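Local coordinates for protein protocadherin gamma-B3 (Homo sapiens, PDB 5K8R) that probably mediates calcium-dependent cell adhesion through its extracellular cadherin repeats and may help establish and maintain specific neuronal connections in the brain, at residues E1-A6 with K22-G27; P8-R13 with S57-R62; R34-I39 with M78-P83; L74-V79 with V89-Q94. All coordinates share one frame; numbering follows the deposited sequence.

Interaction 1: E1-A6 with K22-G27; sequences EPIRYA and KDLGFG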
loop_
_atom_site.group_PDB
_atom_site.type_symbol
_atom_site.label_atom_id
_atom_site.label_comp_id
_atom_site.label_asym_id
_atom_site.label_seq_id
_atom_site.Cartn_x
_atom_site.Cartn_y
_atom_site.Cartn_z
ATOM N N GLU A 1 50.768 -51.780 9.297
ATOM C CA GLU A 1 50.684 -52.563 8.071
ATOM C C GLU A 1 49.221 -52.881 7.708
ATOM O O GLU A 1 48.903 -54.046 7.464
ATOM C CB GLU A 1 51.496 -53.854 8.204
ATOM C CG GLU A 1 52.996 -53.663 8.046
ATOM C CD GLU A 1 53.734 -53.734 9.369
ATOM O OE1 GLU A 1 53.100 -54.082 10.387
ATOM O OE2 GLU A 1 54.949 -53.441 9.391
ATOM N N PRO A 2 48.278 -51.847 7.662
ATOM C CA PRO A 2 48.760 -50.492 7.970
ATOM C C PRO A 2 48.429 -50.084 9.402
ATOM O O PRO A 2 47.961 -50.911 10.185
ATOM C CB PRO A 2 47.983 -49.623 6.982
ATOM C CG PRO A 2 46.657 -50.297 6.844
ATOM C CD PRO A 2 46.783 -51.706 7.361
ATOM N N ILE A 3 48.671 -48.821 9.733
ATOM C CA ILE A 3 48.395 -48.313 11.072
ATOM C C ILE A 3 47.710 -46.952 11.017
ATOM O O ILE A 3 47.980 -46.146 10.126
ATOM C CB ILE A 3 49.684 -48.194 11.907
ATOM C CG1 ILE A 3 49.367 -47.659 13.305
ATOM C CG2 ILE A 3 50.693 -47.298 11.204
ATOM C CD1 ILE A 3 50.346 -48.109 14.367
ATOM N N ARG A 4 46.821 -46.703 11.972
ATOM C CA ARG A 4 46.094 -45.439 12.034
ATOM C C ARG A 4 46.010 -44.837 13.439
ATOM O O ARG A 4 45.318 -45.362 14.312
ATOM C CB ARG A 4 44.688 -45.605 11.455
ATOM C CG ARG A 4 43.788 -44.395 11.648
ATOM C CD ARG A 4 42.383 -44.810 12.053
ATOM N NE ARG A 4 42.185 -44.734 13.497
ATOM C CZ ARG A 4 41.012 -44.894 14.101
ATOM N NH1 ARG A 4 39.924 -45.141 13.383
ATOM N NH2 ARG A 4 40.926 -44.809 15.421
ATOM N N TYR A 5 46.715 -43.728 13.639
ATOM C CA TYR A 5 46.721 -43.017 14.906
ATOM C C TYR A 5 45.541 -42.047 14.942
ATOM O O TYR A 5 44.797 -41.899 13.971
ATOM C CB TYR A 5 48.051 -42.289 15.112
ATOM C CG TYR A 5 49.255 -43.203 15.116
ATOM C CD1 TYR A 5 49.597 -43.929 16.250
ATOM C CD2 TYR A 5 50.053 -43.339 13.988
ATOM C CE1 TYR A 5 50.698 -44.766 16.260
ATOM C CE2 TYR A 5 51.157 -44.173 13.988
ATOM C CZ TYR A 5 51.474 -44.884 15.127
ATOM O OH TYR A 5 52.572 -45.716 15.131
ATOM N N ALA A 6 45.369 -41.378 16.080
ATOM C CA ALA A 6 44.285 -40.415 16.244
ATOM C C ALA A 6 44.728 -39.352 17.234
ATOM O O ALA A 6 44.953 -39.656 18.410
ATOM C CB ALA A 6 43.002 -41.098 16.722
ATOM N N LYS A 22 58.304 -48.854 16.718
ATOM C CA LYS A 22 57.841 -49.924 17.596
ATOM C C LYS A 22 56.560 -50.559 17.070
ATOM O O LYS A 22 56.404 -51.786 17.108
ATOM C CB LYS A 22 57.625 -49.385 19.010
ATOM C CG LYS A 22 56.936 -50.368 19.942
ATOM C CD LYS A 22 56.402 -49.680 21.185
ATOM C CE LYS A 22 55.574 -50.638 22.028
ATOM N NZ LYS A 22 54.976 -49.965 23.213
ATOM N N ASP A 23 55.635 -49.741 16.566
ATOM C CA ASP A 23 54.335 -50.253 16.150
ATOM C C ASP A 23 54.396 -51.030 14.841
ATOM O O ASP A 23 53.501 -51.841 14.578
ATOM C CB ASP A 23 53.338 -49.101 16.026
ATOM C CG ASP A 23 53.067 -48.419 17.353
ATOM O OD1 ASP A 23 53.254 -49.066 18.404
ATOM O OD2 ASP A 23 52.665 -47.236 17.344
ATOM N N LEU A 24 55.421 -50.809 14.018
ATOM C CA LEU A 24 55.548 -51.490 12.736
ATOM C C LEU A 24 56.543 -52.645 12.783
ATOM O O LEU A 24 57.050 -53.062 11.735
ATOM C CB LEU A 24 55.942 -50.494 11.645
ATOM C CG LEU A 24 54.903 -49.415 11.326
ATOM C CD1 LEU A 24 55.363 -48.550 10.164
ATOM C CD2 LEU A 24 53.547 -50.039 11.033
ATOM N N GLY A 25 56.831 -53.172 13.972
ATOM C CA GLY A 25 57.712 -54.312 14.110
ATOM C C GLY A 25 59.192 -54.004 14.057
ATOM O O GLY A 25 60.002 -54.935 14.150
ATOM N N PHE A 26 59.575 -52.739 13.911
ATOM C CA PHE A 26 60.985 -52.387 13.872
ATOM C C PHE A 26 61.604 -52.476 15.263
ATOM O O PHE A 26 60.916 -52.454 16.287
ATOM C CB PHE A 26 61.179 -50.975 13.316
ATOM C CG PHE A 26 60.891 -50.849 11.848
ATOM C CD1 PHE A 26 59.588 -50.784 11.385
ATOM C CD2 PHE A 26 61.926 -50.779 10.931
ATOM C CE1 PHE A 26 59.323 -50.663 10.036
ATOM C CE2 PHE A 26 61.666 -50.657 9.581
ATOM C CZ PHE A 26 60.364 -50.599 9.132
ATOM N N GLY A 27 62.929 -52.575 15.285
ATOM C CA GLY A 27 63.686 -52.527 16.518
ATOM C C GLY A 27 64.706 -51.408 16.459
ATOM O O GLY A 27 65.175 -51.031 15.384
#

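Interaction 2: P8-R13 with S57-R62; sequences PEELDR and SDRIDR. With CA (calcium ion), chain C; CA (calcium ion), chain D.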
loop_
_atom_site.group_PDB
_atom_site.type_symbol
_atom_site.label_atom_id
_atom_site.label_comp_id
_atom_site.label_asym_id
_atom_site.label_seq_id
_atom_site.Cartn_x
_atom_site.Cartn_y
_atom_site.Cartn_z
ATOM N N PRO A 8 44.270 -35.009 18.514
ATOM C CA PRO A 8 43.515 -33.763 18.361
ATOM C C PRO A 8 44.282 -32.764 17.509
ATOM O O PRO A 8 45.504 -32.833 17.362
ATOM C CB PRO A 8 43.358 -33.262 19.801
ATOM C CG PRO A 8 44.522 -33.856 20.522
ATOM C CD PRO A 8 44.737 -35.205 19.897
ATOM N N GLU A 9 43.535 -31.829 16.932
ATOM C CA GLU A 9 44.132 -30.796 16.103
ATOM C C GLU A 9 44.821 -29.743 16.970
ATOM O O GLU A 9 44.670 -29.705 18.195
ATOM C CB GLU A 9 43.074 -30.138 15.220
ATOM C CG GLU A 9 41.888 -29.588 15.997
ATOM C CD GLU A 9 41.005 -28.677 15.166
ATOM O OE1 GLU A 9 41.520 -28.034 14.227
ATOM O OE2 GLU A 9 39.792 -28.604 15.454
ATOM N N GLU A 10 45.598 -28.883 16.308
ATOM C CA GLU A 10 46.225 -27.715 16.931
ATOM C C GLU A 10 47.200 -28.099 18.043
ATOM O O GLU A 10 47.369 -27.358 19.013
ATOM C CB GLU A 10 45.172 -26.739 17.464
ATOM C CG GLU A 10 44.132 -26.310 16.438
ATOM C CD GLU A 10 44.677 -25.333 15.411
ATOM O OE1 GLU A 10 45.828 -24.873 15.567
ATOM O OE2 GLU A 10 43.947 -25.019 14.447
ATOM N N LEU A 11 47.849 -29.253 17.917
ATOM C CA LEU A 11 48.874 -29.639 18.874
ATOM C C LEU A 11 50.158 -28.861 18.615
ATOM O O LEU A 11 50.461 -28.478 17.482
ATOM C CB LEU A 11 49.154 -31.140 18.796
ATOM C CG LEU A 11 48.058 -32.085 19.288
ATOM C CD1 LEU A 11 48.489 -33.533 19.112
ATOM C CD2 LEU A 11 47.715 -31.795 20.741
ATOM N N ASP A 12 50.916 -28.628 19.686
ATOM C CA ASP A 12 52.186 -27.931 19.556
ATOM C C ASP A 12 53.170 -28.763 18.737
ATOM O O ASP A 12 53.050 -29.986 18.621
ATOM C CB ASP A 12 52.778 -27.625 20.932
ATOM C CG ASP A 12 52.002 -26.559 21.678
ATOM O OD1 ASP A 12 51.254 -25.798 21.027
ATOM O OD2 ASP A 12 52.145 -26.474 22.916
ATOM N N ARG A 13 54.151 -28.077 18.158
ATOM C CA ARG A 13 55.167 -28.757 17.367
ATOM C C ARG A 13 56.014 -29.656 18.258
ATOM O O ARG A 13 56.398 -29.278 19.367
ATOM C CB ARG A 13 56.049 -27.737 16.648
ATOM C CG ARG A 13 55.273 -26.729 15.816
ATOM C CD ARG A 13 56.202 -25.832 15.019
ATOM N NE ARG A 13 56.979 -26.589 14.043
ATOM C CZ ARG A 13 57.813 -26.043 13.164
ATOM N NH1 ARG A 13 58.477 -26.812 12.313
ATOM N NH2 ARG A 13 57.981 -24.727 13.133
ATOM N N SER A 57 54.958 -31.872 13.006
ATOM C CA SER A 57 55.964 -31.001 12.413
ATOM C C SER A 57 55.488 -29.572 12.203
ATOM O O SER A 57 56.308 -28.649 12.236
ATOM C CB SER A 57 56.431 -31.570 11.069
ATOM O OG SER A 57 57.374 -30.712 10.451
ATOM N N ASP A 58 54.191 -29.364 11.985
ATOM C CA ASP A 58 53.654 -28.034 11.735
ATOM C C ASP A 58 52.236 -27.975 12.292
ATOM O O ASP A 58 51.724 -28.954 12.842
ATOM C CB ASP A 58 53.696 -27.702 10.238
ATOM C CG ASP A 58 53.593 -26.214 9.961
ATOM O OD1 ASP A 58 53.823 -25.416 10.894
ATOM O OD2 ASP A 58 53.286 -25.844 8.809
ATOM N N ARG A 59 51.603 -26.815 12.149
ATOM C CA ARG A 59 50.251 -26.635 12.655
ATOM C C ARG A 59 49.264 -27.478 11.856
ATOM O O ARG A 59 49.234 -27.419 10.623
ATOM C CB ARG A 59 49.851 -25.160 12.600
ATOM C CG ARG A 59 48.411 -24.901 13.011
ATOM C CD ARG A 59 48.136 -23.415 13.168
ATOM N NE ARG A 59 46.760 -23.158 13.582
ATOM C CZ ARG A 59 45.782 -22.804 12.755
ATOM N NH1 ARG A 59 46.027 -22.656 11.459
ATOM N NH2 ARG A 59 44.560 -22.591 13.221
ATOM N N ILE A 60 48.459 -28.265 12.565
ATOM C CA ILE A 60 47.436 -29.094 11.938
ATOM C C ILE A 60 46.065 -28.520 12.274
ATOM O O ILE A 60 45.483 -28.837 13.318
ATOM C CB ILE A 60 47.556 -30.562 12.386
ATOM C CG1 ILE A 60 48.950 -31.100 12.059
ATOM C CG2 ILE A 60 46.487 -31.417 11.720
ATOM C CD1 ILE A 60 49.153 -32.545 12.450
ATOM N N ASP A 61 45.550 -27.663 11.397
ATOM C CA ASP A 61 44.240 -27.044 11.581
ATOM C C ASP A 61 43.203 -27.874 10.832
ATOM O O ASP A 61 43.206 -27.916 9.598
ATOM C CB ASP A 61 44.255 -25.600 11.086
ATOM C CG ASP A 61 42.884 -24.951 11.132
ATOM O OD1 ASP A 61 42.067 -25.335 11.995
ATOM O OD2 ASP A 61 42.625 -24.054 10.303
ATOM N N ARG A 62 42.312 -28.530 11.580
ATOM C CA ARG A 62 41.315 -29.393 10.954
ATOM C C ARG A 62 40.342 -28.600 10.091
ATOM O O ARG A 62 39.840 -29.119 9.088
ATOM C CB ARG A 62 40.554 -30.178 12.021
ATOM C CG ARG A 62 39.690 -31.296 11.465
ATOM C CD ARG A 62 38.421 -31.471 12.278
ATOM N NE ARG A 62 37.621 -30.252 12.281
ATOM C CZ ARG A 62 36.784 -29.906 11.309
ATOM N NH1 ARG A 62 36.635 -30.689 10.248
ATOM N NH2 ARG A 62 36.095 -28.776 11.393
HETATM CA CA CA C . 41.337 -25.328 14.298
HETATM CA CA CA D . 37.895 -26.998 15.412
HETATM O O HOH W 1 49.144 -29.315 15.264
#

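Interaction 3: R34-I39 with M78-P83; sequences RNLRVI and MVAEKP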
loop_
_atom_site.group_PDB
_atom_site.type_symbol
_atom_site.label_atom_id
_atom_site.label_comp_id
_atom_site.label_asym_id
_atom_site.label_seq_id
_atom_site.Cartn_x
_atom_site.Cartn_y
_atom_site.Cartn_z
ATOM N N ARG A 34 67.977 -48.502 8.563
ATOM C CA ARG A 34 66.728 -48.432 7.823
ATOM C C ARG A 34 66.342 -47.055 7.348
ATOM O O ARG A 34 65.753 -46.903 6.318
ATOM C CB ARG A 34 65.633 -49.105 8.591
ATOM C CG ARG A 34 66.009 -50.520 8.904
ATOM C CD ARG A 34 64.917 -51.489 8.580
ATOM N NE ARG A 34 64.587 -51.444 7.183
ATOM C CZ ARG A 34 63.617 -52.149 6.655
ATOM N NH1 ARG A 34 62.914 -52.932 7.422
ATOM N NH2 ARG A 34 63.369 -52.087 5.373
ATOM N N ASN A 35 66.694 -46.055 8.113
ATOM C CA ASN A 35 66.514 -44.656 7.724
ATOM C C ASN A 35 65.061 -44.358 7.347
ATOM O O ASN A 35 64.743 -43.981 6.218
ATOM C CB ASN A 35 67.468 -44.296 6.581
ATOM C CG ASN A 35 67.572 -42.802 6.354
ATOM O OD1 ASN A 35 67.306 -42.005 7.254
ATOM N ND2 ASN A 35 67.965 -42.412 5.147
ATOM N N LEU A 36 64.175 -44.543 8.325
ATOM C CA LEU A 36 62.761 -44.264 8.112
ATOM C C LEU A 36 62.557 -42.788 7.804
ATOM O O LEU A 36 63.247 -41.923 8.350
ATOM C CB LEU A 36 61.951 -44.647 9.353
ATOM C CG LEU A 36 62.225 -45.999 10.009
ATOM C CD1 LEU A 36 61.376 -46.161 11.260
ATOM C CD2 LEU A 36 61.961 -47.126 9.035
ATOM N N ARG A 37 61.601 -42.495 6.922
ATOM C CA ARG A 37 61.258 -41.099 6.675
ATOM C C ARG A 37 59.828 -41.001 6.170
ATOM O O ARG A 37 59.277 -41.950 5.612
ATOM C CB ARG A 37 62.230 -40.443 5.684
ATOM C CG ARG A 37 62.370 -41.170 4.365
ATOM C CD ARG A 37 63.498 -40.583 3.535
ATOM N NE ARG A 37 63.682 -41.297 2.275
ATOM C CZ ARG A 37 64.407 -42.403 2.143
ATOM N NH1 ARG A 37 65.014 -42.929 3.198
ATOM N NH2 ARG A 37 64.520 -42.987 0.958
ATOM N N VAL A 38 59.231 -39.835 6.381
ATOM C CA VAL A 38 57.857 -39.567 5.971
ATOM C C VAL A 38 57.871 -38.969 4.572
ATOM O O VAL A 38 58.783 -38.216 4.211
ATOM C CB VAL A 38 57.161 -38.634 6.982
ATOM C CG1 VAL A 38 57.900 -37.307 7.085
ATOM C CG2 VAL A 38 55.704 -38.416 6.611
ATOM N N ILE A 39 56.856 -39.313 3.784
ATOM C CA ILE A 39 56.740 -38.820 2.417
ATOM C C ILE A 39 55.361 -38.221 2.155
ATOM O O ILE A 39 54.371 -38.942 2.033
ATOM C CB ILE A 39 57.006 -39.937 1.390
ATOM C CG1 ILE A 39 58.437 -40.461 1.532
ATOM C CG2 ILE A 39 56.757 -39.432 -0.023
ATOM C CD1 ILE A 39 59.496 -39.468 1.107
ATOM N N MET A 78 55.354 -43.817 5.030
ATOM C CA MET A 78 56.681 -43.826 5.629
ATOM C C MET A 78 57.529 -44.857 4.896
ATOM O O MET A 78 57.186 -46.044 4.874
ATOM C CB MET A 78 56.622 -44.154 7.120
ATOM C CG MET A 78 57.984 -44.099 7.801
ATOM S SD MET A 78 58.101 -45.090 9.304
ATOM C CE MET A 78 58.126 -46.743 8.619
ATOM N N VAL A 79 58.620 -44.398 4.291
ATOM C CA VAL A 79 59.502 -45.277 3.536
ATOM C C VAL A 79 60.778 -45.661 4.277
ATOM O O VAL A 79 61.434 -44.825 4.897
ATOM C CB VAL A 79 59.886 -44.652 2.179
ATOM C CG1 VAL A 79 60.670 -43.367 2.392
ATOM C CG2 VAL A 79 60.687 -45.643 1.348
ATOM N N ALA A 80 61.113 -46.943 4.192
ATOM C CA ALA A 80 62.302 -47.496 4.811
ATOM C C ALA A 80 63.197 -48.056 3.717
ATOM O O ALA A 80 62.732 -48.401 2.628
ATOM C CB ALA A 80 61.959 -48.598 5.822
ATOM N N GLU A 81 64.490 -48.142 4.011
ATOM C CA GLU A 81 65.450 -48.693 3.070
ATOM C C GLU A 81 66.228 -49.821 3.735
ATOM O O GLU A 81 66.191 -50.000 4.955
ATOM C CB GLU A 81 66.402 -47.615 2.533
ATOM C CG GLU A 81 66.945 -46.656 3.572
ATOM C CD GLU A 81 67.837 -45.592 2.963
ATOM O OE1 GLU A 81 68.691 -45.943 2.122
ATOM O OE2 GLU A 81 67.675 -44.405 3.314
ATOM N N LYS A 82 66.932 -50.583 2.901
ATOM C CA LYS A 82 67.649 -51.784 3.324
ATOM C C LYS A 82 66.775 -52.749 4.128
ATOM O O LYS A 82 67.000 -52.936 5.324
ATOM C CB LYS A 82 68.886 -51.401 4.141
ATOM C CG LYS A 82 69.904 -50.582 3.369
ATOM C CD LYS A 82 71.107 -50.239 4.230
ATOM C CE LYS A 82 72.142 -49.455 3.443
ATOM N NZ LYS A 82 71.579 -48.190 2.895
ATOM N N PRO A 83 65.773 -53.366 3.478
ATOM C CA PRO A 83 65.358 -53.160 2.085
ATOM C C PRO A 83 64.337 -52.030 1.943
ATOM O O PRO A 83 63.741 -51.616 2.937
ATOM C CB PRO A 83 64.737 -54.504 1.712
ATOM C CG PRO A 83 64.144 -54.982 2.987
ATOM C CD PRO A 83 65.057 -54.499 4.093
#

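Interaction 4: L74-V79 with V89-Q94; sequences LEFEMV and VTVLIQ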
loop_
_atom_site.group_PDB
_atom_site.type_symbol
_atom_site.label_atom_id
_atom_site.label_comp_id
_atom_site.label_asym_id
_atom_site.label_seq_id
_atom_site.Cartn_x
_atom_site.Cartn_y
_atom_site.Cartn_z
ATOM N N LEU A 74 44.498 -38.031 7.541
ATOM C CA LEU A 74 45.690 -37.674 6.781
ATOM C C LEU A 74 46.455 -38.951 6.468
ATOM O O LEU A 74 46.952 -39.620 7.381
ATOM C CB LEU A 74 46.569 -36.696 7.559
ATOM C CG LEU A 74 46.024 -35.284 7.775
ATOM C CD1 LEU A 74 46.964 -34.478 8.655
ATOM C CD2 LEU A 74 45.806 -34.585 6.442
ATOM N N GLU A 75 46.548 -39.287 5.186
ATOM C CA GLU A 75 47.192 -40.513 4.737
ATOM C C GLU A 75 48.533 -40.179 4.100
ATOM O O GLU A 75 48.609 -39.308 3.227
ATOM C CB GLU A 75 46.304 -41.264 3.742
ATOM C CG GLU A 75 44.871 -41.448 4.215
ATOM C CD GLU A 75 44.117 -42.487 3.411
ATOM O OE1 GLU A 75 44.613 -42.889 2.338
ATOM O OE2 GLU A 75 43.029 -42.908 3.858
ATOM N N PHE A 76 49.584 -40.869 4.537
ATOM C CA PHE A 76 50.909 -40.684 3.963
ATOM C C PHE A 76 51.653 -42.012 4.013
ATOM O O PHE A 76 51.148 -43.014 4.529
ATOM C CB PHE A 76 51.678 -39.570 4.684
ATOM C CG PHE A 76 51.818 -39.784 6.165
ATOM C CD1 PHE A 76 52.886 -40.502 6.678
ATOM C CD2 PHE A 76 50.887 -39.256 7.044
ATOM C CE1 PHE A 76 53.020 -40.696 8.040
ATOM C CE2 PHE A 76 51.015 -39.447 8.408
ATOM C CZ PHE A 76 52.083 -40.167 8.906
ATOM N N GLU A 77 52.867 -42.012 3.470
ATOM C CA GLU A 77 53.692 -43.209 3.371
ATOM C C GLU A 77 55.019 -42.958 4.070
ATOM O O GLU A 77 55.724 -41.995 3.746
ATOM C CB GLU A 77 53.926 -43.592 1.907
ATOM C CG GLU A 77 52.657 -43.864 1.114
ATOM C CD GLU A 77 52.115 -45.264 1.330
ATOM O OE1 GLU A 77 52.808 -46.079 1.975
ATOM O OE2 GLU A 77 50.998 -45.551 0.851
ATOM N N MET A 78 55.354 -43.817 5.030
ATOM C CA MET A 78 56.681 -43.826 5.629
ATOM C C MET A 78 57.529 -44.857 4.896
ATOM O O MET A 78 57.186 -46.044 4.874
ATOM C CB MET A 78 56.622 -44.154 7.120
ATOM C CG MET A 78 57.984 -44.099 7.801
ATOM S SD MET A 78 58.101 -45.090 9.304
ATOM C CE MET A 78 58.126 -46.743 8.619
ATOM N N VAL A 79 58.620 -44.398 4.291
ATOM C CA VAL A 79 59.502 -45.277 3.536
ATOM C C VAL A 79 60.778 -45.661 4.277
ATOM O O VAL A 79 61.434 -44.825 4.897
ATOM C CB VAL A 79 59.886 -44.652 2.179
ATOM C CG1 VAL A 79 60.670 -43.367 2.392
ATOM C CG2 VAL A 79 60.687 -45.643 1.348
ATOM N N VAL A 89 50.537 -45.013 6.546
ATOM C CA VAL A 89 50.131 -44.500 7.847
ATOM C C VAL A 89 48.963 -43.548 7.640
ATOM O O VAL A 89 49.002 -42.693 6.746
ATOM C CB VAL A 89 51.289 -43.790 8.571
ATOM C CG1 VAL A 89 50.850 -43.333 9.956
ATOM C CG2 VAL A 89 52.504 -44.700 8.664
ATOM N N THR A 90 47.925 -43.702 8.458
ATOM C CA THR A 90 46.787 -42.796 8.466
ATOM C C THR A 90 46.630 -42.206 9.860
ATOM O O THR A 90 46.716 -42.925 10.860
ATOM C CB THR A 90 45.497 -43.509 8.041
ATOM O OG1 THR A 90 45.274 -44.641 8.886
ATOM C CG2 THR A 90 45.604 -43.987 6.604
ATOM N N VAL A 91 46.414 -40.895 9.923
ATOM C CA VAL A 91 46.303 -40.169 11.184
ATOM C C VAL A 91 44.967 -39.441 11.184
ATOM O O VAL A 91 44.751 -38.526 10.379
ATOM C CB VAL A 91 47.461 -39.185 11.391
ATOM C CG1 VAL A 91 47.328 -38.488 12.738
ATOM C CG2 VAL A 91 48.798 -39.903 11.286
ATOM N N LEU A 92 44.096 -39.816 12.116
ATOM C CA LEU A 92 42.798 -39.173 12.263
ATOM C C LEU A 92 42.990 -37.891 13.071
ATOM O O LEU A 92 43.615 -37.903 14.131
ATOM C CB LEU A 92 41.810 -40.103 12.967
ATOM C CG LEU A 92 40.422 -39.526 13.252
ATOM C CD1 LEU A 92 39.705 -39.187 11.954
ATOM C CD2 LEU A 92 39.599 -40.496 14.086
ATOM N N ILE A 93 42.454 -36.787 12.562
ATOM C CA ILE A 93 42.578 -35.487 13.211
ATOM C C ILE A 93 41.249 -35.174 13.887
ATOM O O ILE A 93 40.258 -34.858 13.220
ATOM C CB ILE A 93 42.970 -34.391 12.212
ATOM C CG1 ILE A 93 44.311 -34.726 11.555
ATOM C CG2 ILE A 93 43.028 -33.037 12.900
ATOM C CD1 ILE A 93 45.438 -34.942 12.541
ATOM N N GLN A 94 41.230 -35.259 15.214
ATOM C CA GLN A 94 40.021 -34.978 15.973
ATOM C C GLN A 94 39.755 -33.477 16.028
ATOM O O GLN A 94 40.675 -32.656 15.979
ATOM C CB GLN A 94 40.141 -35.543 17.388
ATOM C CG GLN A 94 40.402 -37.040 17.434
ATOM C CD GLN A 94 40.903 -37.505 18.787
ATOM O OE1 GLN A 94 41.357 -36.701 19.602
ATOM N NE2 GLN A 94 40.822 -38.807 19.032
#

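Interaction 1: E1-A6 with K22-G27
Tyr5 OH donates a hydrogen bond of 2.7 Å to Asp23 OD2, the one hydrogen bond between residues 1-6 and 22-27. The carboxylate oxygen lies at the edge of the phenol ring near its plane and accepts on its anti lone pair, away from OD1; carboxylate and ring are turned 37° against each other. Ile3 lies beside this bond. With CG1 anti to the backbone N (chi1 180°), Ile3 passes CG1 over one face of the Tyr5 ring, near its rim, and its CD1 meets Asp23 CB at 3.6 Å, the two side chains crossing at about a right angle. The other branch, Ile3 CG2, touches Leu24 CD2 at 4.0 Å. Leu24 CD2 also lies 3.7 Å from Glu1 N, at the start of the chain. The Glu1 carboxylate, poorly ordered, nears the Leu24 carbonyl without a bond, since both are acceptors. Phe87 of strand 85-94 touches Leu24 as well. A short polar link over a small apolar patch thus joins strand 3-8, an outer strand of its sheet, to the end of helix 20-23 in the beta-sandwich of the first cadherin repeat.

Interaction 2: P8-R13 with S57-R62
Glu9, Glu10 and Asp61 meet around a calcium ion, and metal binding dominates the contact between residues 8-13 and 57-62. Glu9 bridges two ions: its OE1 is 2.7 Å from the first calcium and its OE2 2.5 Å from the second. With CG between the backbone N and the carbonyl carbon (chi1 55°), the extended chain beyond it carries the carboxylate out to both ions. Glu10 OE2 (2.6 Å) and Asp61 OD1 (2.4 Å) also bind the first ion. Glu63 and Asp98 complete this site and also serve the second, together with Asp95, Ile96 and Asp131. Of the charged pairs, Arg59 NE meets the other Glu10 oxygen, OE1, at 2.8 Å in a salt bridge whose hydrogen bond is weak, carboxylate and guanidinium being 43° apart. Hydrogen bonds to the backbone follow: Arg62 N donates to the Glu9 side chain, meeting OE1 at 2.8 Å from above the carboxylate plane, and Glu10 N bonds Ile60 O at 3.0 Å. A water donates to Leu11 O and accepts from Ile60 N, and Arg13 NE and NH1 both make weak bonds to Ser57 O. The guanidinium of Arg62 turns elsewhere, to Gly67 O. Carboxylates gathered this closely would probably repel one another without the cations and Arg59, consistent with calcium being needed to order and stiffen the junction between the first two cadherin repeats.

Interaction 3: R34-I39 with M78-P83
Arg37 and Glu81 cross at about a right angle, guanidinium and carboxylate planes 71° apart, and Arg37 NH1 makes a salt bridge of 3.0 Å to Glu81 OE2 from above the carboxylate plane. Asn35 ND2 donates to the same oxygen at 2.7 Å, from the opposite face; its amide is turned only 31° from the carboxylate. Two donors thus grip one oxygen. Val79 CG1 lies over a face of the Arg37 guanidinium, offset to its rim, and touches Arg37 CG at 3.4 Å. Arg34 is clasped differently: Ala80 CB covers one guanidinium face and Pro83 CD the other, while NE bonds in its own plane to Glu81 O at 3.1 Å. Leu36 CD2 packs on Ala80 CB (3.5 Å) and Met78 CE (3.9 Å). The backbones of Arg37 and Val79 form an antiparallel hydrogen-bonded pair, Val38 and Met78 a non-hydrogen-bonded one. In the second subunit, Glu322 accepts a hydrogen bond from Lys82 N, and Leu338 packs on Val79. Strand 37-39, outermost in its sheet of the first repeat, thus lies beside an interface with the fourth repeat of the partner, as in the antiparallel homodimers of clustered protocadherins.

Interaction 4: L74-V79 with V89-Q94
Phe76 and Val89 lie side by side, pointing the same way, on the face of the sheet that also carries Leu74 and Val91. From Phe76 CB, which nears Ile39 O of the neighbouring strand, CG is placed between the backbone N and the carbonyl carbon (chi1 57°). Along one rim of the ring, CD1 touches Val38 CG2, and CE1 meets Val89 CB at 3.6 Å. Along the other, CD2 is 3.9 Å from Val89 O, and CE2 reaches Val91 CG2 at 3.7 Å, a methyl sitting at the ring edge. The tip, CZ, rests on Val89 CG1 at 3.6 Å. Val89 CB stands over the ring face, 4.0 Å from the Phe76 centroid and 29° off the normal, a CH-pi contact. Phe45, outside the hairpin, meets the same ring. Further along, Leu74 CD1 packs on Ile93 CG1 at 3.9 Å. On the reverse face, Glu75 CG runs beside Thr90 CG2. Between residues 74-79 and 89-94 four backbone hydrogen bonds form, in two antiparallel hydrogen-bonded pairs, Leu74 with Val91 and Phe76 with Val89; the Phe76 N bond to Val89 O (2.9 Å) is nearly straight at 173°. The backbone N-H and C=O groups of these pairs thus satisfy each other, while Phe76, Val89 and Val91 on the inward face bury purely apolar side chains.

Overall arrangement
From the N terminus, interaction 1 closes the excursion through strand 16-19 from strand 3-8 to the end of helix 20-23. Interaction 2 opens on the loop following strand 3-8 and closes at 57-62, so it crosses interaction 1. Interaction 3 opens at 34-39, inside the span of interaction 2, and closes at 78-83, crossing it too. Interaction 4 starts on the strand where interaction 3 ends, sharing Met78 and Val79, and closes the hairpin 73-80/85-94. In one sheet, interaction 3 pairs 37-39 with 73-80, interaction 4 pairs 73-80 with 85-94, and interaction 1 ties the outer strand 3-8 to helix 20-23. Interaction 2, about 24 Å from interaction 3 between centres, joins this first repeat to the calcium junction.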